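Long-range contacts in pantothenate kinase (Coxiella burnetii, PDB 3TQC), which catalyses the ATP-dependent phosphorylation of (R)-pantothenate to (R)-4'-phosphopantothenate, the first step of coenzyme A biosynthesis: residues B[300-304]-B[316-320]; B[90-96]-B[196-202]; B[145-149]-B[179-185]; B[240-245]-B[278-283]. All blocks are in the same frame, centred on the assembly; numbering follows the deposited sequence.

Contact 1: B[300-304]-B[316-320]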
# COMPACT_ATOMS: atom_id res chain seq x y z
N ARG B 300 -0.39 -6.83 -6.23
CA ARG B 300 -0.13 -5.66 -5.39
C ARG B 300 1.14 -4.92 -5.82
O ARG B 300 1.35 -3.82 -5.40
CB ARG B 300 -0.03 -6.02 -3.92
CG ARG B 300 -1.28 -6.62 -3.32
CD ARG B 300 -1.19 -6.61 -1.81
NE ARG B 300 -1.08 -5.24 -1.31
CZ ARG B 300 -0.31 -4.84 -0.30
NH1 ARG B 300 0.43 -5.71 0.38
NH2 ARG B 300 -0.28 -3.55 0.03
N ALA B 301 1.97 -5.56 -6.64
CA ALA B 301 3.24 -5.02 -7.08
C ALA B 301 3.04 -3.91 -8.07
O ALA B 301 2.10 -3.94 -8.86
CB ALA B 301 4.08 -6.11 -7.71
N GLN B 302 3.94 -2.94 -8.04
CA GLN B 302 3.95 -1.85 -9.02
C GLN B 302 4.50 -2.35 -10.35
O GLN B 302 4.09 -1.91 -11.41
CB GLN B 302 4.80 -0.68 -8.53
CG GLN B 302 4.11 0.29 -7.63
CD GLN B 302 3.90 -0.25 -6.26
OE1 GLN B 302 4.83 -0.77 -5.63
NE2 GLN B 302 2.66 -0.18 -5.78
N LEU B 303 5.45 -3.27 -10.28
CA LEU B 303 6.14 -3.74 -11.46
C LEU B 303 6.23 -5.26 -11.39
O LEU B 303 6.60 -5.83 -10.37
CB LEU B 303 7.54 -3.13 -11.49
CG LEU B 303 8.39 -3.28 -12.74
CD1 LEU B 303 9.33 -2.09 -12.84
CD2 LEU B 303 9.17 -4.57 -12.71
N ILE B 304 5.85 -5.92 -12.47
CA ILE B 304 6.00 -7.36 -12.52
C ILE B 304 6.96 -7.69 -13.64
O ILE B 304 6.78 -7.25 -14.76
CB ILE B 304 4.66 -8.07 -12.72
CG1 ILE B 304 3.74 -7.74 -11.54
CG2 ILE B 304 4.86 -9.58 -12.84
CD1 ILE B 304 2.29 -8.02 -11.83
N VAL B 316 7.28 -7.06 -18.99
CA VAL B 316 7.28 -6.17 -17.83
C VAL B 316 5.93 -5.48 -17.71
O VAL B 316 5.41 -4.95 -18.69
CB VAL B 316 8.38 -5.10 -17.93
CG1 VAL B 316 8.42 -4.25 -16.68
CG2 VAL B 316 9.72 -5.77 -18.16
N TYR B 317 5.34 -5.53 -16.52
CA TYR B 317 4.12 -4.79 -16.21
C TYR B 317 4.52 -3.67 -15.28
O TYR B 317 5.26 -3.88 -14.33
CB TYR B 317 3.11 -5.68 -15.50
CG TYR B 317 2.56 -6.81 -16.33
CD1 TYR B 317 1.36 -6.66 -17.01
CD2 TYR B 317 3.21 -8.04 -16.40
CE1 TYR B 317 0.84 -7.70 -17.76
CE2 TYR B 317 2.68 -9.08 -17.14
CZ TYR B 317 1.50 -8.90 -17.82
OH TYR B 317 0.97 -9.93 -18.57
N LEU B 318 4.05 -2.46 -15.54
CA LEU B 318 4.33 -1.34 -14.67
C LEU B 318 3.02 -0.62 -14.44
O LEU B 318 2.32 -0.24 -15.39
CB LEU B 318 5.38 -0.41 -15.31
CG LEU B 318 5.74 0.90 -14.59
CD1 LEU B 318 6.36 0.68 -13.22
CD2 LEU B 318 6.69 1.70 -15.46
N ARG B 319 2.67 -0.43 -13.17
CA ARG B 319 1.44 0.28 -12.83
C ARG B 319 1.39 1.65 -13.50
O ARG B 319 2.38 2.41 -13.51
CB ARG B 319 1.30 0.46 -11.32
CG ARG B 319 0.77 -0.78 -10.58
CD ARG B 319 -0.68 -1.11 -10.93
NE ARG B 319 -1.56 0.05 -10.73
CZ ARG B 319 -2.09 0.42 -9.57
NH1 ARG B 319 -1.89 -0.28 -8.47
NH2 ARG B 319 -2.85 1.52 -9.51
N LYS B 320 0.24 1.97 -14.09
CA LYS B 320 0.07 3.27 -14.70
C LYS B 320 0.05 4.33 -13.61
O LYS B 320 -0.48 4.11 -12.53
CB LYS B 320 -1.21 3.34 -15.50
CG LYS B 320 -1.29 2.33 -16.62
CD LYS B 320 -2.63 2.40 -17.32
CE LYS B 320 -2.71 1.45 -18.51
NZ LYS B 320 -4.09 1.31 -19.05
O HOH W 1 -0.04 -2.54 -7.98
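Leu303 and Leu318 face each other as a non-hydrogen-bonded antiparallel pair, their CA atoms 4.4 Å apart. Both are t at chi1, but chi2 is t in Leu303 (152°) and p in Leu318 (62°); Leu303 CD1 lies 4.1 Å from Leu318 CD1 and Leu303 CD2 4.1 Å from Val316 CG1. These branched aliphatic chains suit a buried face, which helix 52-84 covers through Leu62, Leu65 and Tyr69. On the other face sit Ile304 and Tyr317, both m at chi1; beta-branched Ile304 suits the extended strand, and its CB packs 4.0 Å from CD2 of the partly exposed Tyr317. Their backbones form the hydrogen-bonded pair, Ile304 N to Tyr317 O (2.8 Å) and Tyr317 N to Ile304 O (2.9 Å). The two segments belong to a beta hairpin, strands 303-307 and 313-319, in the mixed sheet of this P-loop kinase, flanked by strands 229-234 and 16-20. Arg319 N donates to Gln302 O at 2.7 Å, just ahead of strand 303-307. Chi1 of Arg319 near -80° lays its CG 3.8 Å from Ala301 O; m torsions at chi2 and chi3 fold the chain on toward a water, which accepts from Arg319 NH1 (3.0 Å) and lies 2.7 Å from Ala301 O. NH1 also donates to Asp225 O of the second subunit, as a many-handed guanidinium can, whereas the amide of Gln302 turns to Ser230.

Contact 2: B[90-96]-B[196-202]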
# COMPACT_ATOMS: atom_id res chain seq x y z
N LYS B 90 15.60 13.43 4.79
CA LYS B 90 14.89 12.33 4.15
C LYS B 90 15.16 10.99 4.82
O LYS B 90 16.17 10.78 5.50
CB LYS B 90 15.25 12.23 2.67
CG LYS B 90 16.65 11.68 2.40
CD LYS B 90 17.04 11.88 0.94
CE LYS B 90 18.43 11.30 0.66
NZ LYS B 90 18.39 9.82 0.40
N VAL B 91 14.23 10.07 4.61
CA VAL B 91 14.40 8.69 4.96
C VAL B 91 14.62 7.96 3.62
O VAL B 91 14.38 8.54 2.55
CB VAL B 91 13.15 8.15 5.69
CG1 VAL B 91 13.06 8.73 7.07
CG2 VAL B 91 11.90 8.45 4.91
N PRO B 92 15.03 6.68 3.67
CA PRO B 92 15.36 5.97 2.44
C PRO B 92 14.13 5.61 1.62
O PRO B 92 13.04 5.43 2.15
CB PRO B 92 16.06 4.69 2.93
CG PRO B 92 16.49 5.00 4.34
CD PRO B 92 15.34 5.86 4.85
N TYR B 93 14.32 5.56 0.32
CA TYR B 93 13.34 5.03 -0.59
C TYR B 93 13.50 3.52 -0.55
O TYR B 93 14.61 3.03 -0.69
CB TYR B 93 13.61 5.56 -1.99
CG TYR B 93 12.47 5.33 -2.93
CD1 TYR B 93 11.49 6.28 -3.10
CD2 TYR B 93 12.38 4.15 -3.66
CE1 TYR B 93 10.45 6.06 -3.96
CE2 TYR B 93 11.34 3.92 -4.50
CZ TYR B 93 10.38 4.88 -4.67
OH TYR B 93 9.33 4.66 -5.52
N ILE B 94 12.42 2.78 -0.32
CA ILE B 94 12.51 1.33 -0.18
C ILE B 94 11.77 0.64 -1.31
O ILE B 94 10.58 0.88 -1.51
CB ILE B 94 11.94 0.84 1.14
CG1 ILE B 94 12.63 1.53 2.32
CG2 ILE B 94 12.11 -0.66 1.24
CD1 ILE B 94 12.47 0.79 3.65
N ILE B 95 12.48 -0.22 -2.02
CA ILE B 95 11.94 -0.95 -3.14
C ILE B 95 11.79 -2.42 -2.74
O ILE B 95 12.75 -3.05 -2.32
CB ILE B 95 12.87 -0.85 -4.36
CG1 ILE B 95 13.00 0.60 -4.83
CG2 ILE B 95 12.37 -1.72 -5.51
CD1 ILE B 95 14.19 0.82 -5.81
N GLY B 96 10.58 -2.95 -2.86
CA GLY B 96 10.30 -4.32 -2.48
C GLY B 96 10.52 -5.25 -3.66
O GLY B 96 10.20 -4.90 -4.79
N GLN B 196 20.69 4.52 7.07
CA GLN B 196 20.03 5.54 6.24
C GLN B 196 20.63 5.69 4.85
O GLN B 196 21.03 6.77 4.45
CB GLN B 196 19.98 6.89 6.98
CG GLN B 196 19.09 6.83 8.20
CD GLN B 196 17.63 6.62 7.85
OE1 GLN B 196 16.98 5.69 8.36
NE2 GLN B 196 17.09 7.48 6.99
N PRO B 197 20.68 4.58 4.10
CA PRO B 197 21.13 4.68 2.72
C PRO B 197 20.08 5.44 1.93
O PRO B 197 19.04 5.82 2.48
CB PRO B 197 21.16 3.23 2.27
CG PRO B 197 20.04 2.61 3.04
CD PRO B 197 20.04 3.28 4.37
N ASP B 198 20.33 5.67 0.66
CA ASP B 198 19.36 6.37 -0.15
C ASP B 198 18.26 5.42 -0.56
O ASP B 198 17.11 5.82 -0.71
CB ASP B 198 20.06 6.94 -1.38
CG ASP B 198 21.14 7.91 -1.00
OD1 ASP B 198 20.77 8.98 -0.45
OD2 ASP B 198 22.34 7.59 -1.24
N ILE B 199 18.62 4.16 -0.73
CA ILE B 199 17.69 3.14 -1.19
C ILE B 199 17.90 1.86 -0.40
O ILE B 199 19.05 1.46 -0.12
CB ILE B 199 17.89 2.83 -2.68
CG1 ILE B 199 17.63 4.10 -3.53
CG2 ILE B 199 17.01 1.65 -3.10
CD1 ILE B 199 18.00 3.94 -5.03
N VAL B 200 16.79 1.25 0.01
CA VAL B 200 16.82 -0.07 0.58
C VAL B 200 16.06 -0.96 -0.38
O VAL B 200 14.93 -0.65 -0.76
CB VAL B 200 16.13 -0.11 1.96
CG1 VAL B 200 16.05 -1.55 2.47
CG2 VAL B 200 16.88 0.80 2.94
N ILE B 201 16.68 -2.05 -0.81
CA ILE B 201 15.98 -3.02 -1.61
C ILE B 201 15.57 -4.10 -0.63
O ILE B 201 16.42 -4.73 -0.02
CB ILE B 201 16.85 -3.59 -2.74
CG1 ILE B 201 17.14 -2.51 -3.79
CG2 ILE B 201 16.17 -4.80 -3.41
CD1 ILE B 201 18.25 -2.87 -4.75
N LEU B 202 14.27 -4.30 -0.47
CA LEU B 202 13.75 -5.28 0.47
C LEU B 202 13.27 -6.51 -0.29
O LEU B 202 12.27 -6.44 -0.99
CB LEU B 202 12.60 -4.66 1.28
CG LEU B 202 11.95 -5.55 2.34
CD1 LEU B 202 12.97 -5.98 3.39
CD2 LEU B 202 10.76 -4.84 2.97
O HOH W 2 16.54 8.59 -1.28
O HOH W 3 18.28 8.15 2.90
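Pro92 lays its ring against the other segment, with CG 3.9 Å from Pro197 CD and CB 4.0 Å from Val200 CG2. Lacking an amide hydrogen, a proline fits just ahead of a strand, where its apolar ring can still fill space. Pairing starts one residue on: Tyr93 N donates to Asp198 O (3.0 Å), Val200 N to Tyr93 O (2.9 Å), Ile95 N to Val200 O (2.8 Å) and Leu202 N to Ile95 O (2.7 Å). This is the parallel register of neighbouring strands in the core sheet of a P-loop kinase, the two axes 4.6 Å apart and inclined by 20°. Strand 93-99 runs into the ATP-binding loop, predicted to begin at Gly99, and strand 229-234 flanks its other edge. Beta-branched residues suit such extended backbone. Ile94 CG1 packs 3.9 Å from Val200 CB, on the face that helix 157-168 covers; Ile95 CD1 meets Ile199 CG2 at 4.0 Å on the other, where Tyr93 reaches helix 52-84. At the more open end Lys90 NZ forms a salt bridge with Asp198 OD1 at 2.7 Å, and two waters link the same NZ to the carbonyl oxygens of Pro197 and Asp198. Asp198 OD2 accepts from the backbone of Asn124.

Contact 3: B[145-149]-B[179-185]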
# COMPACT_ATOMS: atom_id res chain seq x y z
N LEU B 145 6.89 -26.16 12.81
CA LEU B 145 6.84 -25.37 11.59
C LEU B 145 8.06 -25.55 10.66
O LEU B 145 8.21 -24.79 9.70
CB LEU B 145 6.67 -23.89 11.93
CG LEU B 145 5.36 -23.50 12.63
CD1 LEU B 145 5.37 -22.00 12.97
CD2 LEU B 145 4.12 -23.87 11.80
N MET B 146 8.89 -26.56 10.91
CA MET B 146 10.06 -26.79 10.05
C MET B 146 9.70 -27.19 8.61
O MET B 146 10.55 -27.11 7.71
CB MET B 146 11.01 -27.84 10.64
CG MET B 146 11.99 -27.29 11.68
SD MET B 146 13.22 -26.10 11.07
CE MET B 146 14.21 -27.15 10.01
N LYS B 147 8.46 -27.63 8.37
CA LYS B 147 8.00 -27.94 7.02
C LYS B 147 7.33 -26.71 6.39
O LYS B 147 6.85 -26.76 5.26
CB LYS B 147 7.04 -29.14 7.05
CG LYS B 147 7.45 -30.33 6.15
CD LYS B 147 8.81 -30.94 6.54
CE LYS B 147 9.43 -31.82 5.42
NZ LYS B 147 8.52 -32.87 4.82
N ARG B 148 7.34 -25.59 7.12
CA ARG B 148 6.61 -24.39 6.74
C ARG B 148 7.54 -23.16 6.70
O ARG B 148 7.10 -22.03 6.88
CB ARG B 148 5.48 -24.18 7.73
CG ARG B 148 4.53 -25.38 7.88
CD ARG B 148 3.47 -25.42 6.77
NE ARG B 148 2.51 -24.32 6.89
CZ ARG B 148 1.35 -24.24 6.24
NH1 ARG B 148 0.96 -25.21 5.41
NH2 ARG B 148 0.57 -23.19 6.43
N LYS B 149 8.82 -23.40 6.47
CA LYS B 149 9.80 -22.33 6.43
C LYS B 149 9.48 -21.53 5.19
O LYS B 149 9.31 -22.09 4.13
CB LYS B 149 11.21 -22.93 6.33
CG LYS B 149 12.27 -22.22 7.15
CD LYS B 149 13.52 -23.07 7.23
CE LYS B 149 14.53 -22.51 8.19
NZ LYS B 149 15.85 -23.20 8.11
N TYR B 179 20.50 -14.66 7.83
CA TYR B 179 20.16 -16.06 7.59
C TYR B 179 21.21 -16.73 6.69
O TYR B 179 21.55 -16.20 5.64
CB TYR B 179 18.80 -16.13 6.92
CG TYR B 179 18.28 -17.53 6.69
CD1 TYR B 179 17.67 -18.24 7.71
CD2 TYR B 179 18.38 -18.13 5.44
CE1 TYR B 179 17.20 -19.54 7.50
CE2 TYR B 179 17.91 -19.40 5.22
CZ TYR B 179 17.33 -20.10 6.25
OH TYR B 179 16.85 -21.36 6.02
N SER B 180 21.72 -17.88 7.12
CA SER B 180 22.62 -18.70 6.29
C SER B 180 21.85 -19.83 5.62
O SER B 180 21.33 -20.73 6.30
CB SER B 180 23.71 -19.34 7.13
OG SER B 180 24.29 -20.40 6.38
N HIS B 181 21.81 -19.81 4.29
CA HIS B 181 21.25 -20.91 3.51
C HIS B 181 22.08 -22.18 3.67
O HIS B 181 21.56 -23.30 3.60
CB HIS B 181 21.16 -20.53 2.02
CG HIS B 181 20.18 -19.43 1.74
ND1 HIS B 181 18.82 -19.62 1.78
CD2 HIS B 181 20.37 -18.14 1.40
CE1 HIS B 181 18.21 -18.49 1.48
NE2 HIS B 181 19.13 -17.57 1.24
N HIS B 182 23.37 -22.00 3.92
CA HIS B 182 24.29 -23.11 4.11
C HIS B 182 23.93 -23.89 5.38
O HIS B 182 23.88 -25.12 5.36
CB HIS B 182 25.72 -22.58 4.19
CG HIS B 182 26.76 -23.65 4.19
ND1 HIS B 182 27.07 -24.40 3.07
CD2 HIS B 182 27.59 -24.09 5.17
CE1 HIS B 182 28.03 -25.25 3.36
NE2 HIS B 182 28.37 -25.09 4.63
N TYR B 183 23.70 -23.17 6.46
CA TYR B 183 23.30 -23.76 7.73
C TYR B 183 21.79 -23.88 7.87
O TYR B 183 21.29 -24.41 8.87
CB TYR B 183 23.88 -22.95 8.89
CG TYR B 183 25.40 -22.84 8.81
CD1 TYR B 183 26.20 -23.98 8.86
CD2 TYR B 183 26.02 -21.60 8.66
CE1 TYR B 183 27.58 -23.88 8.77
CE2 TYR B 183 27.40 -21.50 8.58
CZ TYR B 183 28.18 -22.64 8.63
OH TYR B 183 29.55 -22.54 8.54
N TYR B 184 21.06 -23.40 6.86
CA TYR B 184 19.60 -23.46 6.83
C TYR B 184 19.03 -22.92 8.13
O TYR B 184 18.17 -23.54 8.76
CB TYR B 184 19.16 -24.90 6.62
CG TYR B 184 17.72 -25.08 6.26
CD1 TYR B 184 17.16 -24.43 5.17
CD2 TYR B 184 16.91 -25.94 7.00
CE1 TYR B 184 15.83 -24.61 4.84
CE2 TYR B 184 15.59 -26.13 6.68
CZ TYR B 184 15.05 -25.47 5.60
OH TYR B 184 13.72 -25.68 5.29
N ASP B 185 19.55 -21.76 8.55
CA ASP B 185 19.22 -21.21 9.84
C ASP B 185 19.69 -19.76 10.00
O ASP B 185 20.59 -19.30 9.29
CB ASP B 185 19.82 -22.08 10.95
CG ASP B 185 19.05 -21.99 12.26
OD1 ASP B 185 18.13 -21.14 12.36
OD2 ASP B 185 19.37 -22.78 13.18
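Leu145 opens a type I beta turn that Arg148 closes, Arg148 N donating to Leu145 O at 2.8 Å. The turn lies in the loop between helices 137-142 and 157-168, near the surface. Leu145 itself packs back on Leu140 of the preceding helix. Next comes Met146, whose flexible thioether chain folds with three m torsions so that CE reaches Tyr184 CE2 at 3.7 Å. Lys147 and Arg148 point away from segment 179-185; Arg148 instead forms a salt bridge with Glu153. Lys149 does most of the work. Its chain extends, t from chi2 to chi4, and sets NZ over one face of the Tyr184 ring, 3.1 Å from the centroid and 9° off the normal. This is a cation-pi contact, backed by a CH-pi contact from Lys149 CE, 4.0 Å from the centroid. Lys149 NZ also donates to Tyr179 OH at 3.0 Å and to Asn137 OD1. The receiving segment is a tight connection between strands 174-180 and 185-187: Ser180 OG accepts from Tyr183 N at 2.8 Å in an ST motif, and Tyr184 (phi 51°) and Asp185 opposite Ser180 make a G1 beta bulge. The Lys149 side chain is about 8 Å from that of Val101 in the predicted ATP site. A long aliphatic stem ending in a charge suits this place: the ammonium finds oxygen ligands and an electron-rich ring together, so its charge is stabilised without a carboxylate from either segment.

Contact 4: B[240-245]-B[278-283]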
# COMPACT_ATOMS: atom_id res chain seq x y z
N ILE B 240 9.93 -22.51 -12.35
CA ILE B 240 10.59 -22.24 -11.07
C ILE B 240 11.03 -23.56 -10.44
O ILE B 240 12.15 -23.66 -9.94
CB ILE B 240 9.69 -21.47 -10.08
CG1 ILE B 240 9.13 -20.19 -10.72
CG2 ILE B 240 10.50 -21.06 -8.84
CD1 ILE B 240 8.00 -19.59 -9.96
N GLN B 241 10.15 -24.56 -10.48
CA GLN B 241 10.46 -25.91 -10.02
C GLN B 241 11.82 -26.34 -10.55
O GLN B 241 12.69 -26.73 -9.77
CB GLN B 241 9.38 -26.89 -10.47
CG GLN B 241 9.64 -28.36 -10.15
CD GLN B 241 8.47 -29.26 -10.51
OE1 GLN B 241 7.30 -28.91 -10.31
NE2 GLN B 241 8.78 -30.42 -11.04
N LYS B 242 12.01 -26.24 -11.86
CA LYS B 242 13.29 -26.61 -12.46
C LYS B 242 14.44 -25.75 -11.91
O LYS B 242 15.51 -26.27 -11.62
CB LYS B 242 13.25 -26.51 -13.98
CG LYS B 242 14.57 -26.94 -14.63
CD LYS B 242 14.40 -27.36 -16.08
CE LYS B 242 15.70 -27.20 -16.84
NZ LYS B 242 16.84 -27.83 -16.12
N TRP B 243 14.22 -24.45 -11.75
CA TRP B 243 15.29 -23.61 -11.24
C TRP B 243 15.61 -24.01 -9.82
O TRP B 243 16.77 -24.02 -9.40
CB TRP B 243 14.91 -22.15 -11.25
CG TRP B 243 14.68 -21.58 -12.61
CD1 TRP B 243 15.17 -22.05 -13.79
CD2 TRP B 243 13.92 -20.41 -12.92
NE1 TRP B 243 14.75 -21.25 -14.81
CE2 TRP B 243 13.98 -20.24 -14.31
CE3 TRP B 243 13.17 -19.50 -12.16
CZ2 TRP B 243 13.33 -19.19 -14.96
CZ3 TRP B 243 12.52 -18.47 -12.80
CH2 TRP B 243 12.60 -18.32 -14.19
N TYR B 244 14.56 -24.33 -9.08
CA TYR B 244 14.73 -24.77 -7.71
C TYR B 244 15.51 -26.08 -7.68
O TYR B 244 16.50 -26.20 -6.98
CB TYR B 244 13.38 -24.93 -7.02
CG TYR B 244 13.56 -25.42 -5.63
CD1 TYR B 244 13.80 -24.54 -4.59
CD2 TYR B 244 13.52 -26.78 -5.35
CE1 TYR B 244 13.99 -25.00 -3.31
CE2 TYR B 244 13.71 -27.24 -4.08
CZ TYR B 244 13.95 -26.35 -3.06
OH TYR B 244 14.14 -26.81 -1.78
N ILE B 245 15.07 -27.07 -8.46
CA ILE B 245 15.71 -28.37 -8.44
C ILE B 245 17.17 -28.26 -8.88
O ILE B 245 18.03 -28.88 -8.28
CB ILE B 245 14.95 -29.43 -9.28
CG1 ILE B 245 13.61 -29.76 -8.60
CG2 ILE B 245 15.76 -30.71 -9.42
CD1 ILE B 245 12.63 -30.47 -9.52
N ALA B 278 14.19 -32.98 -4.00
CA ALA B 278 14.02 -31.56 -4.34
C ALA B 278 12.65 -31.30 -4.96
O ALA B 278 12.02 -30.29 -4.69
CB ALA B 278 15.10 -31.11 -5.30
N LYS B 279 12.22 -32.22 -5.82
CA LYS B 279 10.91 -32.14 -6.45
C LYS B 279 9.82 -32.19 -5.38
O LYS B 279 8.85 -31.42 -5.43
CB LYS B 279 10.74 -33.29 -7.44
CG LYS B 279 9.48 -33.24 -8.28
CD LYS B 279 9.49 -34.41 -9.26
CE LYS B 279 8.21 -34.49 -10.06
NZ LYS B 279 7.92 -33.18 -10.71
N HIS B 280 10.02 -33.08 -4.40
CA HIS B 280 9.09 -33.26 -3.29
C HIS B 280 8.96 -31.99 -2.47
O HIS B 280 7.86 -31.53 -2.20
CB HIS B 280 9.54 -34.41 -2.39
CG HIS B 280 8.92 -34.38 -1.03
ND1 HIS B 280 7.70 -34.97 -0.76
CD2 HIS B 280 9.33 -33.81 0.12
CE1 HIS B 280 7.40 -34.77 0.51
NE2 HIS B 280 8.37 -34.07 1.07
N VAL B 281 10.11 -31.44 -2.06
CA VAL B 281 10.14 -30.23 -1.24
C VAL B 281 9.42 -29.08 -1.96
O VAL B 281 8.58 -28.39 -1.37
CB VAL B 281 11.58 -29.82 -0.87
CG1 VAL B 281 11.63 -28.40 -0.33
CG2 VAL B 281 12.17 -30.80 0.13
N TRP B 282 9.76 -28.89 -3.23
CA TRP B 282 9.06 -27.93 -4.08
C TRP B 282 7.55 -28.17 -4.07
O TRP B 282 6.78 -27.26 -3.77
CB TRP B 282 9.57 -28.00 -5.52
CG TRP B 282 8.73 -27.20 -6.42
CD1 TRP B 282 7.75 -27.65 -7.25
CD2 TRP B 282 8.76 -25.77 -6.55
NE1 TRP B 282 7.17 -26.59 -7.90
CE2 TRP B 282 7.77 -25.42 -7.49
CE3 TRP B 282 9.53 -24.75 -5.98
CZ2 TRP B 282 7.53 -24.09 -7.88
CZ3 TRP B 282 9.27 -23.41 -6.35
CH2 TRP B 282 8.28 -23.11 -7.29
N ASN B 283 7.14 -29.40 -4.37
CA ASN B 283 5.73 -29.70 -4.53
C ASN B 283 4.94 -29.55 -3.23
O ASN B 283 3.83 -29.04 -3.25
CB ASN B 283 5.52 -31.10 -5.11
CG ASN B 283 5.59 -31.12 -6.63
OD1 ASN B 283 5.18 -30.18 -7.31
ND2 ASN B 283 6.07 -32.23 -7.18
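Two helices pack here mainly through side chains: segment 240-245 of helix 237-253 against segment 278-283 of helix 271-294, beside the nucleotide-binding loop. Their local axes come within 9.5 Å and cross at 132°, so the chains run roughly but not strictly antiparallel. Trp282 is the largest contributor. Its broad indole lies against the first helix, one face toward Gln241 CB, which is 3.6 Å from the centroid of the five-membered ring in a CH-pi contact. Ile240 CG2 meets the far end of the same indole at CH2 (3.4 Å), and Tyr244 CB approaches Trp282 CE3 at 4.0 Å. Tyr244, one turn on from Ile240, points toward the second helix: its OH is 3.3 Å from Val281 CG1, and CE2 lies 3.5 Å from Ala278 O near the plane of the ring. Ala278 is small enough for the backbones to close in, its CA only 5.5 Å from that of Ile245, whose CG1 touches Ala278 CB at 3.9 Å. Ile240 and Trp282 both touch Ser100 and Tyr244 touches Ala102, two residues of the ADP pocket. Such mainly apolar contact depends on complementary shape more than on directed bonds, and it sets aromatic and aliphatic surface directly against the loop that holds the nucleotide.

How the contacts relate
Contacts 1 and 2 belong to the same mixed sheet, their centres about 19 Å apart: strands 93-99 and 199-203 pair in contact 2, and strand 229-234 separates them from the hairpin of contact 1. Both also touch the second subunit, so this part of the sheet lies near the dimer interface. Contacts 3 and 4, centres about 16 Å apart, are not touched by the other subunit and meet where Lys147 packs on His280. In sequence, contact 3 falls between the two strands of contact 2; contact 4 follows, and its helix 271-294 leads into strand 303-307 of contact 1. Contact 4 comes nearest the ADP, about 7 Å from the side chain of Tyr244; contact 3 joins a peripheral loop to the small antiparallel sheet.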